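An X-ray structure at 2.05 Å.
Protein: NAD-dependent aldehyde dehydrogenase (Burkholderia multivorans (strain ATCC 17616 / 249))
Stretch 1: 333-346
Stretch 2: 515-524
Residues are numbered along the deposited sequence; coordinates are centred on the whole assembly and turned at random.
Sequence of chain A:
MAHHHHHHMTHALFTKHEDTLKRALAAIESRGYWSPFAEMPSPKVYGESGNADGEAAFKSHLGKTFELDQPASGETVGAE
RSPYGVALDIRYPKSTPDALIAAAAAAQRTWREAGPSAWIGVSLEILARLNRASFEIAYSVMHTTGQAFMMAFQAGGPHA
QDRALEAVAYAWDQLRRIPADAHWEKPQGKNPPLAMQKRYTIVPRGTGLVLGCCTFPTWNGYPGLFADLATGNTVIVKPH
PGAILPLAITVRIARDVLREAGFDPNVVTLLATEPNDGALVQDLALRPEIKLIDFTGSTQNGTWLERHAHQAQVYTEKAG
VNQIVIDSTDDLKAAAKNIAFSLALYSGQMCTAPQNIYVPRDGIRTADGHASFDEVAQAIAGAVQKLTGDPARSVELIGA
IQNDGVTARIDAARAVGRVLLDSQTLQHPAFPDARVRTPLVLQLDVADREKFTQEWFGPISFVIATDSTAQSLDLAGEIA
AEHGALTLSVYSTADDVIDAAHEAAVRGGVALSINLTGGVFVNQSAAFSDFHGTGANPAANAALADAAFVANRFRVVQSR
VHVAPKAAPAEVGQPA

Stretch 1 (333-346) KAAAKNIAFSLALY
Stretch 2 515-524: NLTGGVFVNQ

Residues 333-344 form the last part of a helix that begins earlier in the chain, with phi/psi near -65/-40 through most of its length and regular i to i+4 bonds, such as Asn338 N to Ala334 O (3.1 Å) and Leu345 N to Phe341 O (3.0 Å). Leu345 (-52/115) is the first residue to leave helical geometry, and Tyr346 follows at 55/31. The second stretch has no regular secondary structure. It runs along the helix in the same general direction: Thr517 CA lies 4.7 Å from Ala335 CA, and Phe521 CA lies 6.0 Å from Ser342 CA. Gly518 (-123/-131) and Gly519 (-93/3) carry the chain between these points, and a type I turn from Phe521 to Gln524 follows, closed by Gln524 N to Phe521 O (2.8 Å). The Gln524 side chain braces the turn, its OE1 accepting from Phe521 N at 2.8 Å. Together the stretches bury 536 Å².

At the first contact the small side chains of Ala334 and Ala335 allow close approach. Ala334 CB comes within 3.8 Å of Thr517 O, and Ala335 CB within 4.2 Å of Thr517 CG2, with Thr517 in the p rotamer. A water donates to Ala334 O (2.7 Å) and to Thr517 O (2.8 Å), bridging two backbone carbonyls that could not bond to each other directly.

Asn338 (chi1 t, chi2 -78°) is the main polar link. Its ND2 donates to Gly518 O and to Val520 O, both at 3.1 Å, so one amide group ties together two carbonyls of the irregular loop. Its OD1 instead accepts from a second water at 2.7 Å. That water also donates to Ser342 OG (2.6 Å) and accepts from Val522 N (2.8 Å), connecting the helix to the start of the turn. Ser342 (m) directs its own hydroxyl back along the helix, OG donating to Asn338 O at 2.9 Å.

Phe521 (m, chi2 -74°) points toward the helix and packs against Asn338, Phe341 and Ser342. Phe341 CB meets Phe521 CE1 at 3.4 Å; the two rings lie obliquely, their centroids 5.3 Å apart and their planes at 41°. Phe341 has an off-rotamer chi1 of -95°, and the end of its side chain leads away from the loop.

Near the helix end, Asn523 (m, chi2 44°) donates from ND2 to Ser342 O at 2.9 Å with a nearly linear angle of 171°. Leu345 CD1 approaches the same ND2 to 4.1 Å, adding an apolar flank to this bond.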

ATOM      1  N   LYS A 333       6.177  24.280 -36.810  1.00 37.76           N
ATOM      2  CA  LYS A 333       5.782  25.508 -36.131  1.00 42.46           C
ATOM      3  C   LYS A 333       4.772  25.219 -35.030  1.00 41.63           C
ATOM      4  O   LYS A 333       4.860  25.785 -33.935  1.00 40.32           O
ATOM      5  CB  LYS A 333       5.210  26.511 -37.134  1.00 41.90           C
ATOM      6  N   ALA A 334       3.817  24.323 -35.296  1.00 37.15           N
ATOM      7  CA  ALA A 334       2.830  23.976 -34.281  1.00 46.07           C
ATOM      8  C   ALA A 334       3.474  23.243 -33.111  1.00 43.40           C
ATOM      9  O   ALA A 334       3.128  23.492 -31.949  1.00 34.77           O
ATOM     10  CB  ALA A 334       1.712  23.130 -34.891  1.00 45.08           C
ATOM     11  N   ALA A 335       4.384  22.307 -33.400  1.00 39.05           N
ATOM     12  CA  ALA A 335       5.058  21.587 -32.329  1.00 35.54           C
ATOM     13  C   ALA A 335       5.916  22.528 -31.494  1.00 35.98           C
ATOM     14  O   ALA A 335       5.920  22.443 -30.263  1.00 35.55           O
ATOM     15  CB  ALA A 335       5.900  20.454 -32.910  1.00 39.96           C
ATOM     16  N   ALA A 336       6.656  23.426 -32.154  1.00 37.94           N
ATOM     17  CA  ALA A 336       7.514  24.363 -31.435  1.00 33.64           C
ATOM     18  C   ALA A 336       6.695  25.285 -30.537  1.00 36.97           C
ATOM     19  O   ALA A 336       7.084  25.563 -29.399  1.00 36.68           O
ATOM     20  CB  ALA A 336       8.348  25.179 -32.427  1.00 37.99           C
ATOM     21  N   LYS A 337       5.550  25.764 -31.026  1.00 35.60           N
ATOM     22  CA  LYS A 337       4.721  26.639 -30.206  1.00 36.24           C
ATOM     23  C   LYS A 337       4.185  25.898 -28.985  1.00 33.52           C
ATOM     24  O   LYS A 337       4.142  26.457 -27.881  1.00 32.99           O
ATOM     25  CB  LYS A 337       3.577  27.215 -31.042  1.00 38.36           C
ATOM     26  CG  LYS A 337       2.849  28.382 -30.383  1.00 39.23           C
ATOM     27  CD  LYS A 337       1.718  28.918 -31.252  1.00 51.77           C
ATOM     28  CE  LYS A 337       1.497  30.409 -30.975  1.00 62.92           C
ATOM     29  NZ  LYS A 337       0.064  30.823 -30.998  1.00 65.71           N
ATOM     30  N   ASN A 338       3.765  24.645 -29.164  1.00 30.26           N
ATOM     31  CA  ASN A 338       3.258  23.870 -28.037  1.00 31.39           C
ATOM     32  C   ASN A 338       4.354  23.648 -27.001  1.00 36.49           C
ATOM     33  O   ASN A 338       4.136  23.823 -25.799  1.00 37.06           O
ATOM     34  CB  ASN A 338       2.696  22.537 -28.530  1.00 34.94           C
ATOM     35  CG  ASN A 338       2.209  21.652 -27.385  1.00 38.54           C
ATOM     36  OD1 ASN A 338       3.012  21.020 -26.692  1.00 36.40           O
ATOM     37  ND2 ASN A 338       0.890  21.578 -27.206  1.00 33.93           N
ATOM     38  N   ILE A 339       5.547  23.262 -27.455  1.00 34.57           N
ATOM     39  CA  ILE A 339       6.665  23.111 -26.529  1.00 30.88           C
ATOM     40  C   ILE A 339       6.958  24.431 -25.834  1.00 28.27           C
ATOM     41  O   ILE A 339       7.230  24.471 -24.624  1.00 28.13           O
ATOM     42  CB  ILE A 339       7.901  22.580 -27.279  1.00 32.36           C
ATOM     43  CG1 ILE A 339       7.698  21.108 -27.647  1.00 33.59           C
ATOM     44  CG2 ILE A 339       9.171  22.813 -26.463  1.00 27.24           C
ATOM     45  CD1 ILE A 339       8.768  20.567 -28.583  1.00 33.65           C
ATOM     46  N   ALA A 340       6.887  25.536 -26.580  1.00 29.35           N
ATOM     47  CA  ALA A 340       7.169  26.851 -26.011  1.00 32.72           C
ATOM     48  C   ALA A 340       6.186  27.206 -24.893  1.00 30.66           C
ATOM     49  O   ALA A 340       6.584  27.742 -23.853  1.00 28.96           O
ATOM     50  CB  ALA A 340       7.110  27.909 -27.104  1.00 28.82           C
ATOM     51  N   PHE A 341       4.888  26.973 -25.118  1.00 28.51           N
ATOM     52  CA  PHE A 341       3.912  27.186 -24.050  1.00 29.08           C
ATOM     53  C   PHE A 341       4.258  26.346 -22.835  1.00 31.28           C
ATOM     54  O   PHE A 341       4.113  26.798 -21.692  1.00 30.53           O
ATOM     55  CB  PHE A 341       2.504  26.826 -24.527  1.00 39.07           C
ATOM     56  CG  PHE A 341       1.711  27.983 -25.031  1.00 47.66           C
ATOM     57  CD1 PHE A 341       1.315  28.996 -24.168  1.00 45.99           C
ATOM     58  CD2 PHE A 341       1.331  28.049 -26.370  1.00 53.67           C
ATOM     59  CE1 PHE A 341       0.579  30.072 -24.635  1.00 52.66           C
ATOM     60  CE2 PHE A 341       0.590  29.121 -26.848  1.00 55.43           C
ATOM     61  CZ  PHE A 341       0.214  30.137 -25.980  1.00 55.75           C
ATOM     62  N   SER A 342       4.698  25.105 -23.065  1.00 26.74           N
ATOM     63  CA  SER A 342       5.008  24.200 -21.962  1.00 26.43           C
ATOM     64  C   SER A 342       6.188  24.696 -21.151  1.00 30.17           C
ATOM     65  O   SER A 342       6.247  24.467 -19.935  1.00 31.52           O
ATOM     66  CB  SER A 342       5.290  22.798 -22.497  1.00 25.00           C
ATOM     67  OG  SER A 342       4.211  22.372 -23.302  1.00 31.77           O
ATOM     68  N   LEU A 343       7.135  25.362 -21.808  1.00 26.52           N
ATOM     69  CA  LEU A 343       8.284  25.929 -21.119  1.00 25.69           C
ATOM     70  C   LEU A 343       7.935  27.226 -20.395  1.00 26.40           C
ATOM     71  O   LEU A 343       8.551  27.540 -19.373  1.00 29.75           O
ATOM     72  CB  LEU A 343       9.422  26.178 -22.115  1.00 27.07           C
ATOM     73  CG  LEU A 343      10.092  24.955 -22.732  1.00 26.11           C
ATOM     74  CD1 LEU A 343      11.018  25.391 -23.884  1.00 26.67           C
ATOM     75  CD2 LEU A 343      10.857  24.168 -21.674  1.00 27.15           C
ATOM     76  N   ALA A 344       6.967  27.982 -20.910  1.00 26.92           N
ATOM     77  CA  ALA A 344       6.647  29.316 -20.413  1.00 28.71           C
ATOM     78  C   ALA A 344       5.641  29.324 -19.263  1.00 32.69           C
ATOM     79  O   ALA A 344       5.696  30.216 -18.407  1.00 35.43           O
ATOM     80  CB  ALA A 344       6.107  30.167 -21.565  1.00 25.45           C
ATOM     81  N   LEU A 345       4.731  28.351 -19.231  1.00 33.17           N
ATOM     82  CA  LEU A 345       3.674  28.262 -18.231  1.00 31.53           C
ATOM     83  C   LEU A 345       4.238  28.343 -16.818  1.00 29.58           C
ATOM     84  O   LEU A 345       4.993  27.466 -16.390  1.00 27.59           O
ATOM     85  CB  LEU A 345       2.934  26.940 -18.418  1.00 34.42           C
ATOM     86  CG  LEU A 345       1.591  26.901 -19.130  1.00 41.70           C
ATOM     87  CD1 LEU A 345       1.098  25.471 -19.084  1.00 50.80           C
ATOM     88  CD2 LEU A 345       0.594  27.829 -18.460  1.00 37.22           C
ATOM     89  N   TYR A 346       3.882  29.400 -16.098  1.00 30.29           N
ATOM     90  CA  TYR A 346       4.331  29.572 -14.715  1.00 28.74           C
ATOM     91  C   TYR A 346       5.862  29.508 -14.623  1.00 31.11           C
ATOM     92  O   TYR A 346       6.427  29.062 -13.622  1.00 25.49           O
ATOM     93  CB  TYR A 346       3.642  28.534 -13.805  1.00 22.64           C
ATOM     94  CG  TYR A 346       3.873  28.675 -12.300  1.00 28.15           C
ATOM     95  CD1 TYR A 346       4.119  29.912 -11.708  1.00 26.02           C
ATOM     96  CD2 TYR A 346       3.851  27.551 -11.483  1.00 28.01           C
ATOM     97  CE1 TYR A 346       4.336  30.015 -10.323  1.00 23.45           C
ATOM     98  CE2 TYR A 346       4.066  27.641 -10.132  1.00 33.72           C
ATOM     99  CZ  TYR A 346       4.308  28.866  -9.556  1.00 31.10           C
ATOM    100  OH  TYR A 346       4.517  28.911  -8.202  1.00 31.82           O
ATOM    101  N   ASN A 515       2.709  13.602 -29.735  1.00 37.27           N
ATOM    102  CA  ASN A 515       2.401  14.589 -30.784  1.00 34.66           C
ATOM    103  C   ASN A 515       1.480  15.703 -30.282  1.00 40.74           C
ATOM    104  O   ASN A 515       0.458  16.020 -30.893  1.00 44.12           O
ATOM    105  CB  ASN A 515       1.801  13.904 -32.018  1.00 33.83           C
ATOM    106  CG  ASN A 515       2.812  13.043 -32.742  1.00 36.32           C
ATOM    107  OD1 ASN A 515       3.998  13.360 -32.750  1.00 37.88           O
ATOM    108  ND2 ASN A 515       2.357  11.929 -33.318  1.00 34.20           N
ATOM    109  N   LEU A 516       1.853  16.306 -29.157  1.00 33.11           N
ATOM    110  CA  LEU A 516       1.110  17.458 -28.634  1.00 38.11           C
ATOM    111  C   LEU A 516       1.403  18.698 -29.479  1.00 42.68           C
ATOM    112  O   LEU A 516       2.391  19.401 -29.254  1.00 42.77           O
ATOM    113  CB  LEU A 516       1.461  17.697 -27.171  1.00 31.77           C
ATOM    114  CG  LEU A 516       1.144  16.587 -26.168  1.00 36.06           C
ATOM    115  CD1 LEU A 516       1.458  17.084 -24.762  1.00 35.70           C
ATOM    116  CD2 LEU A 516      -0.315  16.107 -26.279  1.00 35.20           C
ATOM    117  N   THR A 517       0.539  18.980 -30.458  1.00 41.97           N
ATOM    118  CA  THR A 517       0.697  20.141 -31.328  1.00 45.73           C
ATOM    119  C   THR A 517      -0.470  21.117 -31.229  1.00 44.44           C
ATOM    120  O   THR A 517      -0.544  22.060 -32.027  1.00 48.88           O
ATOM    121  CB  THR A 517       0.866  19.706 -32.790  1.00 43.41           C
ATOM    122  OG1 THR A 517      -0.312  19.011 -33.213  1.00 44.08           O
ATOM    123  CG2 THR A 517       2.069  18.792 -32.949  1.00 45.62           C
ATOM    124  N   GLY A 518      -1.384  20.915 -30.284  1.00 41.55           N
ATOM    125  CA  GLY A 518      -2.529  21.795 -30.130  1.00 42.94           C
ATOM    126  C   GLY A 518      -2.668  22.423 -28.754  1.00 45.93           C
ATOM    127  O   GLY A 518      -1.710  22.984 -28.211  1.00 42.96           O
ATOM    128  N   GLY A 519      -3.867  22.345 -28.179  1.00 44.73           N
ATOM    129  CA  GLY A 519      -4.173  23.033 -26.944  1.00 41.67           C
ATOM    130  C   GLY A 519      -3.970  22.261 -25.666  1.00 44.25           C
ATOM    131  O   GLY A 519      -4.258  22.794 -24.588  1.00 46.25           O
ATOM    132  N   VAL A 520      -3.479  21.027 -25.728  1.00 38.98           N
ATOM    133  CA  VAL A 520      -3.158  20.249 -24.537  1.00 44.15           C
ATOM    134  C   VAL A 520      -1.639  20.214 -24.398  1.00 43.20           C
ATOM    135  O   VAL A 520      -0.927  19.926 -25.368  1.00 36.89           O
ATOM    136  CB  VAL A 520      -3.752  18.829 -24.605  1.00 43.40           C
ATOM    137  CG1 VAL A 520      -3.238  17.975 -23.453  1.00 38.74           C
ATOM    138  CG2 VAL A 520      -5.277  18.883 -24.583  1.00 39.15           C
ATOM    139  N   PHE A 521      -1.144  20.535 -23.205  1.00 44.86           N
ATOM    140  CA  PHE A 521       0.286  20.614 -22.954  1.00 43.17           C
ATOM    141  C   PHE A 521       0.713  19.528 -21.979  1.00 38.50           C
ATOM    142  O   PHE A 521      -0.058  19.118 -21.100  1.00 33.96           O
ATOM    143  CB  PHE A 521       0.674  21.991 -22.408  1.00 38.35           C
ATOM    144  CG  PHE A 521       0.127  23.117 -23.224  1.00 43.72           C
ATOM    145  CD1 PHE A 521       0.682  23.418 -24.465  1.00 39.84           C
ATOM    146  CD2 PHE A 521      -0.966  23.853 -22.777  1.00 45.39           C
ATOM    147  CE1 PHE A 521       0.173  24.440 -25.238  1.00 37.87           C
ATOM    148  CE2 PHE A 521      -1.483  24.880 -23.546  1.00 47.75           C
ATOM    149  CZ  PHE A 521      -0.907  25.179 -24.785  1.00 39.56           C
ATOM    150  N   VAL A 522       1.954  19.054 -22.161  1.00 29.35           N
ATOM    151  CA  VAL A 522       2.460  17.982 -21.308  1.00 34.74           C
ATOM    152  C   VAL A 522       2.364  18.372 -19.838  1.00 33.37           C
ATOM    153  O   VAL A 522       2.212  17.502 -18.974  1.00 34.52           O
ATOM    154  CB  VAL A 522       3.903  17.601 -21.709  1.00 38.90           C
ATOM    155  CG1 VAL A 522       4.891  18.707 -21.334  1.00 39.23           C
ATOM    156  CG2 VAL A 522       4.289  16.256 -21.087  1.00 32.13           C
ATOM    157  N   ASN A 523       2.393  19.681 -19.531  1.00 32.86           N
ATOM    158  CA  ASN A 523       2.270  20.109 -18.140  1.00 26.04           C
ATOM    159  C   ASN A 523       0.927  19.706 -17.546  1.00 33.95           C
ATOM    160  O   ASN A 523       0.828  19.524 -16.329  1.00 34.26           O
ATOM    161  CB  ASN A 523       2.404  21.628 -17.987  1.00 29.77           C
ATOM    162  CG  ASN A 523       3.518  22.217 -18.834  1.00 38.52           C
ATOM    163  OD1 ASN A 523       3.669  21.869 -20.002  1.00 38.61           O
ATOM    164  ND2 ASN A 523       4.295  23.124 -18.245  1.00 34.28           N
ATOM    165  N   GLN A 524      -0.108  19.567 -18.372  1.00 36.23           N
ATOM    166  CA  GLN A 524      -1.476  19.454 -17.881  1.00 39.66           C
ATOM    167  C   GLN A 524      -1.865  18.010 -17.586  1.00 39.73           C
ATOM    168  O   GLN A 524      -1.432  17.071 -18.264  1.00 39.38           O
ATOM    169  CB  GLN A 524      -2.455  20.034 -18.900  1.00 46.19           C
ATOM    170  CG  GLN A 524      -2.254  21.509 -19.169  1.00 49.25           C
ATOM    171  CD  GLN A 524      -3.081  22.000 -20.338  1.00 45.77           C
ATOM    172  OE1 GLN A 524      -3.151  21.355 -21.386  1.00 44.31           O
ATOM    173  NE2 GLN A 524      -3.739  23.138 -20.152  1.00 45.62           N
TER
HETATM  174  O   HOH W   1       0.690  24.450 -31.345  1.00 35.32           O
HETATM  175  O   HOH W   2       3.533  20.003 -24.217  1.00 35.01           O